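Local coordinates for protein toll (Drosophila melanogaster, PDB 4LXR) that acts as the receptor for the cleaved cytokine spaetzle C-106, switching on signalling in embryonic dorsal-ventral patterning and antifungal innate immunity, at residues L294-L299 against I317-L322; T245-S250 against K266-V271. All blocks are in the same frame, centred on the assembly; numbering follows the deposited sequence.

Contact 1 (L294-L299 against I317-L322). With NAG (2-acetamido-2-deoxy-beta-D-glucopyranose), chain D.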
loop_
_atom_site.group_PDB
_atom_site.type_symbol
_atom_site.label_atom_id
_atom_site.label_comp_id
_atom_site.label_asym_id
_atom_site.label_seq_id
_atom_site.Cartn_x
_atom_site.Cartn_y
_atom_site.Cartn_z
ATOM N N LEU A 294 30.374 -6.328 17.471
ATOM C CA LEU A 294 29.529 -5.335 16.808
ATOM C C LEU A 294 28.575 -5.983 15.795
ATOM O O LEU A 294 29.023 -6.702 14.910
ATOM C CB LEU A 294 30.403 -4.299 16.118
ATOM C CG LEU A 294 29.713 -3.155 15.374
ATOM C CD1 LEU A 294 28.788 -2.333 16.306
ATOM C CD2 LEU A 294 30.794 -2.276 14.775
ATOM N N GLN A 295 27.273 -5.739 15.941
ATOM C CA GLN A 295 26.274 -6.337 15.059
ATOM C C GLN A 295 25.450 -5.340 14.251
ATOM O O GLN A 295 25.042 -5.645 13.135
ATOM C CB GLN A 295 25.310 -7.231 15.837
ATOM C CG GLN A 295 25.939 -8.446 16.469
ATOM C CD GLN A 295 24.924 -9.286 17.217
ATOM O OE1 GLN A 295 24.245 -8.793 18.116
ATOM N NE2 GLN A 295 24.807 -10.556 16.842
ATOM N N ILE A 296 25.173 -4.169 14.816
ATOM C CA ILE A 296 24.211 -3.250 14.203
ATOM C C ILE A 296 24.756 -1.835 14.037
ATOM O O ILE A 296 25.303 -1.243 14.987
ATOM C CB ILE A 296 22.930 -3.161 15.046
ATOM C CG1 ILE A 296 22.247 -4.527 15.107
ATOM C CG2 ILE A 296 21.981 -2.080 14.475
ATOM C CD1 ILE A 296 21.203 -4.632 16.189
ATOM N N LEU A 297 24.613 -1.292 12.835
ATOM C CA LEU A 297 24.977 0.096 12.587
ATOM C C LEU A 297 23.857 0.849 11.893
ATOM O O LEU A 297 23.265 0.338 10.948
ATOM C CB LEU A 297 26.263 0.177 11.780
ATOM C CG LEU A 297 27.470 -0.354 12.561
ATOM C CD1 LEU A 297 28.606 -0.653 11.648
ATOM C CD2 LEU A 297 27.919 0.639 13.630
ATOM N N ARG A 298 23.556 2.048 12.394
ATOM C CA ARG A 298 22.594 2.950 11.770
ATOM C C ARG A 298 23.291 4.270 11.573
ATOM O O ARG A 298 23.641 4.945 12.541
ATOM C CB ARG A 298 21.366 3.187 12.657
ATOM C CG ARG A 298 20.776 1.954 13.311
ATOM C CD ARG A 298 20.235 0.954 12.299
ATOM N NE ARG A 298 19.492 -0.099 12.989
ATOM C CZ ARG A 298 19.020 -1.194 12.402
ATOM N NH1 ARG A 298 19.204 -1.395 11.097
ATOM N NH2 ARG A 298 18.363 -2.084 13.120
ATOM N N LEU A 299 23.474 4.650 10.317
ATOM C CA LEU A 299 24.312 5.784 9.976
ATOM C C LEU A 299 23.601 6.606 8.915
ATOM O O LEU A 299 23.388 6.152 7.781
ATOM C CB LEU A 299 25.670 5.288 9.464
ATOM C CG LEU A 299 26.443 4.324 10.387
ATOM C CD1 LEU A 299 27.602 3.658 9.637
ATOM C CD2 LEU A 299 26.956 5.047 11.666
ATOM N N ILE A 317 29.166 -8.236 12.261
ATOM C CA ILE A 317 28.125 -7.301 11.846
ATOM C C ILE A 317 27.013 -7.996 11.039
ATOM O O ILE A 317 27.288 -8.729 10.084
ATOM C CB ILE A 317 28.714 -6.139 11.032
ATOM C CG1 ILE A 317 29.725 -5.365 11.900
ATOM C CG2 ILE A 317 27.618 -5.229 10.558
ATOM C CD1 ILE A 317 30.367 -4.191 11.207
ATOM N N THR A 318 25.764 -7.775 11.436
ATOM C CA THR A 318 24.629 -8.420 10.785
ATOM C C THR A 318 23.691 -7.408 10.120
ATOM O O THR A 318 22.968 -7.747 9.190
ATOM C CB THR A 318 23.821 -9.266 11.793
ATOM O OG1 THR A 318 23.370 -8.426 12.872
ATOM C CG2 THR A 318 24.684 -10.426 12.347
ATOM N N ASN A 319 23.690 -6.166 10.602
ATOM C CA ASN A 319 22.741 -5.185 10.091
ATOM C C ASN A 319 23.388 -3.842 9.906
ATOM O O ASN A 319 23.933 -3.285 10.854
ATOM C CB ASN A 319 21.556 -5.047 11.049
ATOM C CG ASN A 319 20.775 -6.338 11.201
ATOM O OD1 ASN A 319 21.179 -7.242 11.934
ATOM N ND2 ASN A 319 19.646 -6.416 10.507
ATOM N N ILE A 320 23.337 -3.326 8.681
ATOM C CA ILE A 320 23.884 -2.009 8.380
ATOM C C ILE A 320 22.823 -1.181 7.673
ATOM O O ILE A 320 22.292 -1.587 6.642
ATOM C CB ILE A 320 25.110 -2.098 7.456
ATOM C CG1 ILE A 320 26.193 -2.981 8.064
ATOM C CG2 ILE A 320 25.652 -0.707 7.126
ATOM C CD1 ILE A 320 27.470 -3.026 7.223
ATOM N N SER A 321 22.506 -0.029 8.247
ATOM C CA SER A 321 21.640 0.941 7.607
ATOM C C SER A 321 22.482 2.140 7.205
ATOM O O SER A 321 23.020 2.840 8.061
ATOM C CB SER A 321 20.527 1.361 8.560
ATOM O OG SER A 321 19.721 0.241 8.907
ATOM N N LEU A 322 22.609 2.353 5.899
ATOM C CA LEU A 322 23.384 3.455 5.351
ATOM C C LEU A 322 22.498 4.271 4.426
ATOM O O LEU A 322 22.967 5.070 3.615
ATOM C CB LEU A 322 24.628 2.945 4.621
ATOM C CG LEU A 322 25.839 2.876 5.561
ATOM C CD1 LEU A 322 26.915 1.990 4.988
ATOM C CD2 LEU A 322 26.353 4.287 5.808
HETATM C C1 NAG D . 18.795 -7.574 10.674
HETATM C C2 NAG D . 17.504 -7.363 11.483
HETATM C C3 NAG D . 16.659 -8.634 11.479
HETATM C C4 NAG D . 16.443 -9.150 10.061
HETATM C C5 NAG D . 17.781 -9.281 9.333
HETATM C C6 NAG D . 17.643 -9.693 7.879
HETATM C C7 NAG D . 17.589 -5.701 13.286
HETATM C C8 NAG D . 17.908 -5.456 14.733
HETATM N N2 NAG D . 17.781 -6.948 12.848
HETATM O O3 NAG D . 15.407 -8.361 12.099
HETATM O O4 NAG D . 15.837 -10.435 10.131
HETATM O O5 NAG D . 18.461 -8.022 9.347
HETATM O O6 NAG D . 16.761 -8.841 7.157
HETATM O O7 NAG D . 17.185 -4.808 12.545
HETATM O O HOH W 1 18.351 -3.959 9.518
#

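Contact 2 (T245-S250 against K266-V271)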
loop_
_atom_site.group_PDB
_atom_site.type_symbol
_atom_site.label_atom_id
_atom_site.label_comp_id
_atom_site.label_asym_id
_atom_site.label_seq_id
_atom_site.Cartn_x
_atom_site.Cartn_y
_atom_site.Cartn_z
ATOM N N THR A 245 27.809 -1.427 25.374
ATOM C CA THR A 245 27.406 -2.182 24.189
ATOM C C THR A 245 26.535 -1.373 23.217
ATOM O O THR A 245 26.417 -1.726 22.041
ATOM C CB THR A 245 26.643 -3.447 24.575
ATOM O OG1 THR A 245 25.366 -3.079 25.115
ATOM C CG2 THR A 245 27.447 -4.277 25.613
ATOM N N ASP A 246 25.889 -0.318 23.703
ATOM C CA ASP A 246 25.035 0.500 22.833
ATOM C C ASP A 246 25.342 1.978 23.040
ATOM O O ASP A 246 25.313 2.482 24.166
ATOM C CB ASP A 246 23.531 0.271 23.090
ATOM C CG ASP A 246 23.050 -1.128 22.679
ATOM O OD1 ASP A 246 23.667 -2.135 23.091
ATOM O OD2 ASP A 246 22.038 -1.223 21.940
ATOM N N ILE A 247 25.618 2.666 21.938
ATOM C CA ILE A 247 25.865 4.084 21.964
ATOM C C ILE A 247 24.981 4.793 20.953
ATOM O O ILE A 247 24.929 4.407 19.777
ATOM C CB ILE A 247 27.345 4.387 21.678
ATOM C CG1 ILE A 247 28.216 3.894 22.839
ATOM C CG2 ILE A 247 27.537 5.862 21.481
ATOM C CD1 ILE A 247 29.740 4.043 22.602
ATOM N N ASN A 248 24.270 5.821 21.412
ATOM C CA ASN A 248 23.472 6.629 20.506
ATOM C C ASN A 248 23.961 8.074 20.430
ATOM O O ASN A 248 23.869 8.815 21.405
ATOM C CB ASN A 248 21.977 6.569 20.848
ATOM C CG ASN A 248 21.097 7.157 19.732
ATOM O OD1 ASN A 248 21.601 7.635 18.724
ATOM N ND2 ASN A 248 19.786 7.096 19.909
ATOM N N LEU A 249 24.456 8.457 19.249
ATOM C CA LEU A 249 24.998 9.778 19.002
ATOM C C LEU A 249 24.131 10.589 18.041
ATOM O O LEU A 249 24.593 11.609 17.518
ATOM C CB LEU A 249 26.384 9.662 18.377
ATOM C CG LEU A 249 27.456 8.873 19.139
ATOM C CD1 LEU A 249 28.777 8.856 18.356
ATOM C CD2 LEU A 249 27.667 9.460 20.528
ATOM N N SER A 250 22.893 10.141 17.811
ATOM C CA SER A 250 22.041 10.709 16.764
ATOM C C SER A 250 21.650 12.171 17.011
ATOM O O SER A 250 21.808 12.703 18.106
ATOM C CB SER A 250 20.762 9.872 16.569
ATOM O OG SER A 250 21.049 8.532 16.213
ATOM N N LYS A 266 35.383 -2.119 23.282
ATOM C CA LYS A 266 35.505 -3.356 22.500
ATOM C C LYS A 266 34.385 -4.367 22.757
ATOM O O LYS A 266 34.508 -5.549 22.429
ATOM C CB LYS A 266 36.860 -4.019 22.790
ATOM C CG LYS A 266 38.037 -3.293 22.170
ATOM C CD LYS A 266 37.827 -3.115 20.658
ATOM C CE LYS A 266 39.105 -2.612 19.999
ATOM N NZ LYS A 266 38.821 -2.011 18.676
ATOM N N HIS A 267 33.305 -3.908 23.366
ATOM C CA HIS A 267 32.145 -4.746 23.570
ATOM C C HIS A 267 30.948 -4.158 22.854
ATOM O O HIS A 267 29.819 -4.608 23.056
ATOM C CB HIS A 267 31.871 -4.927 25.067
ATOM C CG HIS A 267 32.877 -5.803 25.740
ATOM N ND1 HIS A 267 32.983 -7.147 25.459
ATOM C CD2 HIS A 267 33.852 -5.526 26.638
ATOM C CE1 HIS A 267 33.967 -7.668 26.172
ATOM N NE2 HIS A 267 34.510 -6.706 26.895
ATOM N N LEU A 268 31.203 -3.145 22.028
ATOM C CA LEU A 268 30.131 -2.481 21.281
ATOM C C LEU A 268 29.337 -3.503 20.484
ATOM O O LEU A 268 29.904 -4.364 19.811
ATOM C CB LEU A 268 30.680 -1.424 20.320
ATOM C CG LEU A 268 31.053 -0.042 20.856
ATOM C CD1 LEU A 268 31.612 0.826 19.728
ATOM C CD2 LEU A 268 29.843 0.614 21.500
ATOM N N ASN A 269 28.022 -3.410 20.592
ATOM C CA ASN A 269 27.124 -4.267 19.851
ATOM C C ASN A 269 26.288 -3.471 18.832
ATOM O O ASN A 269 25.906 -3.989 17.789
ATOM C CB ASN A 269 26.217 -5.036 20.834
ATOM C CG ASN A 269 25.161 -5.861 20.130
ATOM O OD1 ASN A 269 23.991 -5.481 20.095
ATOM N ND2 ASN A 269 25.572 -6.992 19.544
ATOM N N GLU A 270 26.012 -2.208 19.142
ATOM C CA GLU A 270 25.184 -1.372 18.274
ATOM C C GLU A 270 25.590 0.085 18.433
ATOM O O GLU A 270 25.731 0.571 19.559
ATOM C CB GLU A 270 23.679 -1.544 18.583
ATOM C CG GLU A 270 22.766 -0.476 17.930
ATOM C CD GLU A 270 21.302 -0.921 17.741
ATOM O OE1 GLU A 270 20.539 -0.198 17.058
ATOM O OE2 GLU A 270 20.911 -1.986 18.262
ATOM N N VAL A 271 25.815 0.766 17.310
ATOM C CA VAL A 271 26.020 2.217 17.310
ATOM C C VAL A 271 25.021 2.882 16.360
ATOM O O VAL A 271 24.810 2.402 15.238
ATOM C CB VAL A 271 27.476 2.610 16.926
ATOM C CG1 VAL A 271 27.624 4.122 16.897
ATOM C CG2 VAL A 271 28.493 1.985 17.914
HETATM O O HOH W 2 22.569 -4.428 22.452
#

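Contact 1 (L294-L299 against I317-L322)
Arg298 and Ser321 meet on the concave face of two neighbouring strands of the leucine-rich-repeat solenoid, 296-299 from repeat LRR 7 and 319-321 from LRR 8, which run parallel with axes 4.8 Å apart. Backbone bonds alternate along the ladder: Leu297 N gives to Asn319 O, Ser321 N to Leu297 O, and Leu299 N to Ser321 O. At its start Gln295 O takes two donors, Asn319 N and Thr318 N, the latter at 2.8 Å.

Facing the solenoid interior, Leu297 CD1 crosses to Ile317 CD1 at 4.0 Å, while Leu294 lies alongside Ile317, pointing the same way; farther along, Leu299 CB packs against Leu322 CD2 at 3.9 Å. Phe311 adds to this core beside Leu297.

The concave face is polar and carries the N-linked sugar on Asn319. In Arg298 a turn about CB-CG (chi2 -64°) brings CD against Ser321 OG. The guanidinium then spreads between protein and glycan: NH1 donates to Ser321 OG at 2.8 Å, somewhat bent at 145°, and NH2 donates to the acetamido O7 of the NAG at 3.0 Å. Ile296 CG2 sits over one face of the guanidinium, toward its rim. An alanine in place of Arg298 removes the donors to Ser321 OG, NAG O7 and a bound water, and would probably let the acetamido group turn more freely. Arg298 also packs on Ala58 of a spaetzle C-106 chain. Asn319 OD1 accepts from Thr318 OG1, which helps fix the amide plane, and Asn319 ND2, the glycosylated nitrogen, donates to the water that also accepts from Arg298 NH1 at 3.1 Å.

Contact 2 (T245-S250 against K266-V271)
Asp246 CG sits anti to its own carbonyl carbon (chi1 -68°), whereas Glu270 CG is anti to its backbone N (chi1 167°), and from these different starts the two acidic chains cross on the same face of the paired strands. Asp246 OD2 rests 3.8 Å from Glu270 CB and 3.9 Å from Glu270 OE2, with the carboxylate planes turned 37° apart. Two like charges this close would probably raise the cost of keeping both ionised; the salt bridge from Glu270 OE1 to Arg272 NE is likely to offset part of it. Asp246 also packs on Gln62 of a spaetzle C-106 chain.

The other carboxylate oxygen, Asp246 OD1, accepts a hydrogen bond from a water at 2.6 Å, and the same water donates to Asn269 OD1, bridging the strand starts through solvent. The amide of Asn269 is held from its other end, ND2 bonding to Gln295 OE1 and to Glu293 O.

Beneath, Thr245 O accepts two backbone donors, Asn269 N at 2.7 Å and Glu270 N at 3.0 Å. Ile247 N returns a bond to Glu270 O at 3.2 Å. Thr245 CG2 touches His267 O.

On the opposite face the side chains of Ile247 and Leu268 cross, CD1 to CD2 at 3.6 Å, and both touch Phe262. At the end of strand 246-248, Asn248 OD1 accepts from Ser250 N and from Ser250 OG, the first closing an Asx turn. Parallel short strands with an aliphatic inner face and a polar concave one, here joining LRR 5 to LRR 6, are the signature of the leucine-rich-repeat solenoid in Toll-like receptor ectodomains.

Contact 2 and contact 1 follow one another along the chain and the solenoid, their centres about 10 Å apart, and strands 270-273 and 296-299 are direct neighbours. Asn269 helps hold the seam, beside the backbone bonds of Val271 and Leu273: its ND2 lies 2.7 Å from Gln295 OE1 and its O 3.1 Å from Ile296 N, both probable hydrogen bonds. On the concave face Ile296 CD1 packs 3.4 Å from Glu270 OE2, so one isoleucine touches the acidic pair's side of contact 2 and the glycan of contact 1. Both contacts reach spaetzle C-106 there, and contact 2 meets two ligand chains, Asn248 packing on Gln62 of one and Ser250 on Asn59 of the other.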